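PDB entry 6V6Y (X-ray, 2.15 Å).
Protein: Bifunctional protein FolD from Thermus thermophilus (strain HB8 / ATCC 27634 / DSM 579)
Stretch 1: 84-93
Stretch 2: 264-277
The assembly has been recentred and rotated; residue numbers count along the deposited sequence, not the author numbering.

Stretch 1, residues 84-93: ADEEVDGILV
Stretch 2 (264-277) MLMGNTLEAALLRR

A helix that begins earlier in the chain carries stretch 2 from Met264 through Arg276. Stretch 1 leaves a helix at Asp85, makes a type I turn from Asp85 to Val88 (Val88 N to Asp85 O, 3.0 Å), and extends as a strand over Gly90 to Val93. The turn is braced by Glu87 N donating to Asp85 OD1 at 2.9 Å, with Asp85 in the t rotamer. Contacts follow in reverse order along the two segments, with the strand inclined to the helix: Leu92 lies beside Leu265, the turn beside Arg276. Closest register is Asp89 to Ala273, CA to CA 4.9 Å.

The CA-to-CB bond of Leu265 (t, p) points toward stretch 1, and the side chain meets Leu92 (t, t) in an apolar contact, Leu265 CD2 to Leu92 CD1 at 3.5 Å. One turn on, Thr269 (m) returns its hydroxyl to its own helix, OG1 to Leu265 O at 2.9 Å. Its CG2 flanks Gly90, where an ideal CB would sit only 3.7 Å from that methyl. At the closest register the methyls of two alanines lie against Asp89: Ala272 CB lies 3.6 Å from Asp89 O, and Ala273 CB 3.4 Å from Asp89 CG.

The polar contacts gather around Arg276 and Arg277. The CA-to-CB bond of Arg276 (m, t, p; chi4 -121°) points toward stretch 1. Arg276 NH2 donates to Glu86 O at 2.7 Å (151°), and Arg276 NH1 forms a salt bridge with Asp89 OD1 at 2.5 Å; both acceptors lie near the guanidinium plane, while Val88 O sits over one face, 3.6 Å from Arg276 NH1. Arg277 (chi1 -27°, then t, t; chi4 -133°) brings a second positive charge to the same carboxylate oxygen: Arg277 NH2 to Asp89 OD1 is 2.7 Å (148°), supplemented by a weak bond from Arg277 NE to Asp89 OD1 at 3.1 Å. Asp89 (m, chi2 -61°) thus shares OD1 between both arginines, while OD2 is hydrogen-bonded elsewhere in the structure.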

# COMPACT_ATOMS: atom_id res chain seq x y z
N ALA A 84 21.14 15.33 10.02
CA ALA A 84 21.54 15.87 11.31
C ALA A 84 21.49 17.39 11.37
O ALA A 84 21.42 17.96 12.47
CB ALA A 84 22.94 15.38 11.67
N ASP A 85 21.50 18.07 10.22
CA ASP A 85 21.44 19.53 10.19
C ASP A 85 20.07 19.98 10.66
O ASP A 85 19.08 19.94 9.91
CB ASP A 85 21.74 20.05 8.79
CG ASP A 85 21.92 21.57 8.75
OD1 ASP A 85 21.30 22.29 9.58
OD2 ASP A 85 22.66 22.03 7.86
N GLU A 86 20.01 20.45 11.91
CA GLU A 86 18.76 20.86 12.52
C GLU A 86 18.13 22.07 11.85
O GLU A 86 17.01 22.45 12.23
CB GLU A 86 18.96 21.13 14.02
CG GLU A 86 18.52 20.00 14.94
CD GLU A 86 18.70 20.35 16.42
OE1 GLU A 86 18.98 21.53 16.72
OE2 GLU A 86 18.56 19.44 17.27
N GLU A 87 18.79 22.69 10.88
CA GLU A 87 18.21 23.82 10.17
C GLU A 87 17.59 23.43 8.83
O GLU A 87 17.13 24.31 8.09
CB GLU A 87 19.26 24.91 9.95
CG GLU A 87 19.17 26.04 10.97
CD GLU A 87 20.43 26.89 10.96
OE1 GLU A 87 21.47 26.41 10.46
OE2 GLU A 87 20.37 28.05 11.45
N VAL A 88 17.56 22.15 8.50
CA VAL A 88 16.99 21.64 7.26
C VAL A 88 15.73 20.88 7.61
O VAL A 88 15.78 19.88 8.35
CB VAL A 88 17.99 20.74 6.52
CG1 VAL A 88 17.29 20.04 5.35
CG2 VAL A 88 19.21 21.54 6.07
N ASP A 89 14.59 21.32 7.07
CA ASP A 89 13.31 20.65 7.31
C ASP A 89 12.99 19.59 6.26
O ASP A 89 12.47 18.52 6.60
CB ASP A 89 12.19 21.67 7.37
CG ASP A 89 12.41 22.69 8.47
OD1 ASP A 89 12.47 22.26 9.65
OD2 ASP A 89 12.52 23.89 8.14
N GLY A 90 13.27 19.86 5.00
CA GLY A 90 12.92 18.93 3.96
C GLY A 90 14.08 18.56 3.06
O GLY A 90 14.83 19.43 2.62
N ILE A 91 14.23 17.27 2.79
CA ILE A 91 15.28 16.77 1.91
C ILE A 91 14.61 16.05 0.75
O ILE A 91 13.73 15.21 0.95
CB ILE A 91 16.24 15.82 2.65
CG1 ILE A 91 16.90 16.55 3.83
CG2 ILE A 91 17.27 15.26 1.66
CD1 ILE A 91 17.69 15.65 4.78
N LEU A 92 15.03 16.39 -0.47
CA LEU A 92 14.41 15.93 -1.69
C LEU A 92 15.53 15.53 -2.63
O LEU A 92 16.46 16.31 -2.82
CB LEU A 92 13.56 17.05 -2.30
CG LEU A 92 12.57 16.84 -3.43
CD1 LEU A 92 11.87 18.16 -3.65
CD2 LEU A 92 13.23 16.38 -4.72
N VAL A 93 15.45 14.32 -3.19
CA VAL A 93 16.41 13.88 -4.20
C VAL A 93 15.69 13.80 -5.54
O VAL A 93 14.66 13.12 -5.66
CB VAL A 93 17.05 12.53 -3.83
CG1 VAL A 93 18.15 12.20 -4.81
CG2 VAL A 93 17.61 12.57 -2.41
N MET A 264 1.77 20.67 -3.34
CA MET A 264 1.76 19.76 -2.21
C MET A 264 3.17 19.44 -1.73
O MET A 264 3.33 19.05 -0.57
CB MET A 264 1.01 18.46 -2.57
CG MET A 264 -0.36 18.69 -3.18
SD MET A 264 -1.48 19.62 -2.13
CE MET A 264 -1.52 18.62 -0.69
N LEU A 265 4.18 19.60 -2.58
CA LEU A 265 5.55 19.54 -2.09
C LEU A 265 5.84 20.70 -1.14
O LEU A 265 6.46 20.51 -0.08
CB LEU A 265 6.53 19.54 -3.26
CG LEU A 265 8.00 19.77 -2.88
CD1 LEU A 265 8.53 18.63 -2.00
CD2 LEU A 265 8.85 19.95 -4.13
N MET A 266 5.37 21.91 -1.47
CA MET A 266 5.52 23.02 -0.54
C MET A 266 4.76 22.72 0.75
O MET A 266 5.25 23.01 1.85
CB MET A 266 5.03 24.33 -1.17
CG MET A 266 5.79 24.69 -2.43
SD MET A 266 7.52 24.66 -2.03
CE MET A 266 8.21 24.06 -3.55
N GLY A 267 3.58 22.11 0.63
CA GLY A 267 2.81 21.76 1.81
C GLY A 267 3.47 20.67 2.63
O GLY A 267 3.39 20.66 3.86
N ASN A 268 4.13 19.72 1.96
CA ASN A 268 4.84 18.69 2.71
C ASN A 268 6.07 19.26 3.41
O ASN A 268 6.51 18.73 4.44
CB ASN A 268 5.26 17.54 1.79
CG ASN A 268 4.25 16.40 1.74
OD1 ASN A 268 3.20 16.43 2.37
ND2 ASN A 268 4.59 15.37 0.96
N THR A 269 6.64 20.33 2.84
CA THR A 269 7.82 20.94 3.45
C THR A 269 7.46 21.62 4.77
O THR A 269 8.13 21.42 5.79
CB THR A 269 8.47 21.92 2.47
OG1 THR A 269 8.92 21.20 1.32
CG2 THR A 269 9.68 22.61 3.10
N LEU A 270 6.39 22.42 4.76
CA LEU A 270 5.82 22.92 6.01
C LEU A 270 5.56 21.79 7.00
O LEU A 270 5.98 21.85 8.16
CB LEU A 270 4.53 23.68 5.71
CG LEU A 270 3.81 24.36 6.88
CD1 LEU A 270 4.80 25.00 7.88
CD2 LEU A 270 2.81 25.41 6.35
N GLU A 271 4.88 20.74 6.55
CA GLU A 271 4.47 19.68 7.46
C GLU A 271 5.68 19.03 8.11
O GLU A 271 5.70 18.80 9.32
CB GLU A 271 3.64 18.64 6.72
CG GLU A 271 2.18 19.03 6.57
CD GLU A 271 1.43 18.87 7.86
OE1 GLU A 271 0.48 19.66 8.09
OE2 GLU A 271 1.78 17.95 8.64
N ALA A 272 6.71 18.71 7.31
CA ALA A 272 7.93 18.12 7.84
C ALA A 272 8.54 19.01 8.91
O ALA A 272 8.99 18.52 9.95
CB ALA A 272 8.93 17.87 6.71
N ALA A 273 8.55 20.33 8.68
CA ALA A 273 9.09 21.27 9.66
C ALA A 273 8.34 21.18 10.98
O ALA A 273 8.95 21.07 12.05
CB ALA A 273 9.03 22.69 9.10
N LEU A 274 7.00 21.21 10.93
CA LEU A 274 6.20 21.21 12.15
C LEU A 274 6.22 19.86 12.85
O LEU A 274 6.03 19.79 14.07
CB LEU A 274 4.77 21.64 11.83
CG LEU A 274 4.61 22.93 11.02
CD1 LEU A 274 3.16 23.36 10.86
CD2 LEU A 274 5.40 24.04 11.67
N LEU A 275 6.44 18.77 12.11
CA LEU A 275 6.51 17.45 12.73
C LEU A 275 7.75 17.31 13.62
O LEU A 275 7.70 16.64 14.65
CB LEU A 275 6.49 16.36 11.66
CG LEU A 275 5.15 15.65 11.40
CD1 LEU A 275 3.99 16.65 11.30
CD2 LEU A 275 5.22 14.78 10.15
N ARG A 276 8.87 17.93 13.23
CA ARG A 276 10.04 18.00 14.10
C ARG A 276 9.77 18.98 15.25
O ARG A 276 9.59 18.57 16.40
CB ARG A 276 11.28 18.42 13.32
CG ARG A 276 12.00 17.31 12.57
CD ARG A 276 12.90 17.90 11.49
NE ARG A 276 14.08 18.55 12.06
CZ ARG A 276 14.42 19.83 11.91
NH1 ARG A 276 13.69 20.66 11.18
NH2 ARG A 276 15.52 20.27 12.50
N ARG A 277 9.74 20.27 14.93
CA ARG A 277 9.35 21.31 15.88
C ARG A 277 7.83 21.28 16.13
O ARG A 277 7.36 20.87 17.20
CB ARG A 277 9.76 22.69 15.36
CG ARG A 277 10.97 22.68 14.43
CD ARG A 277 10.99 23.89 13.51
NE ARG A 277 11.89 23.70 12.38
CZ ARG A 277 12.79 24.60 11.98
NH1 ARG A 277 12.88 25.76 12.61
NH2 ARG A 277 13.58 24.36 10.93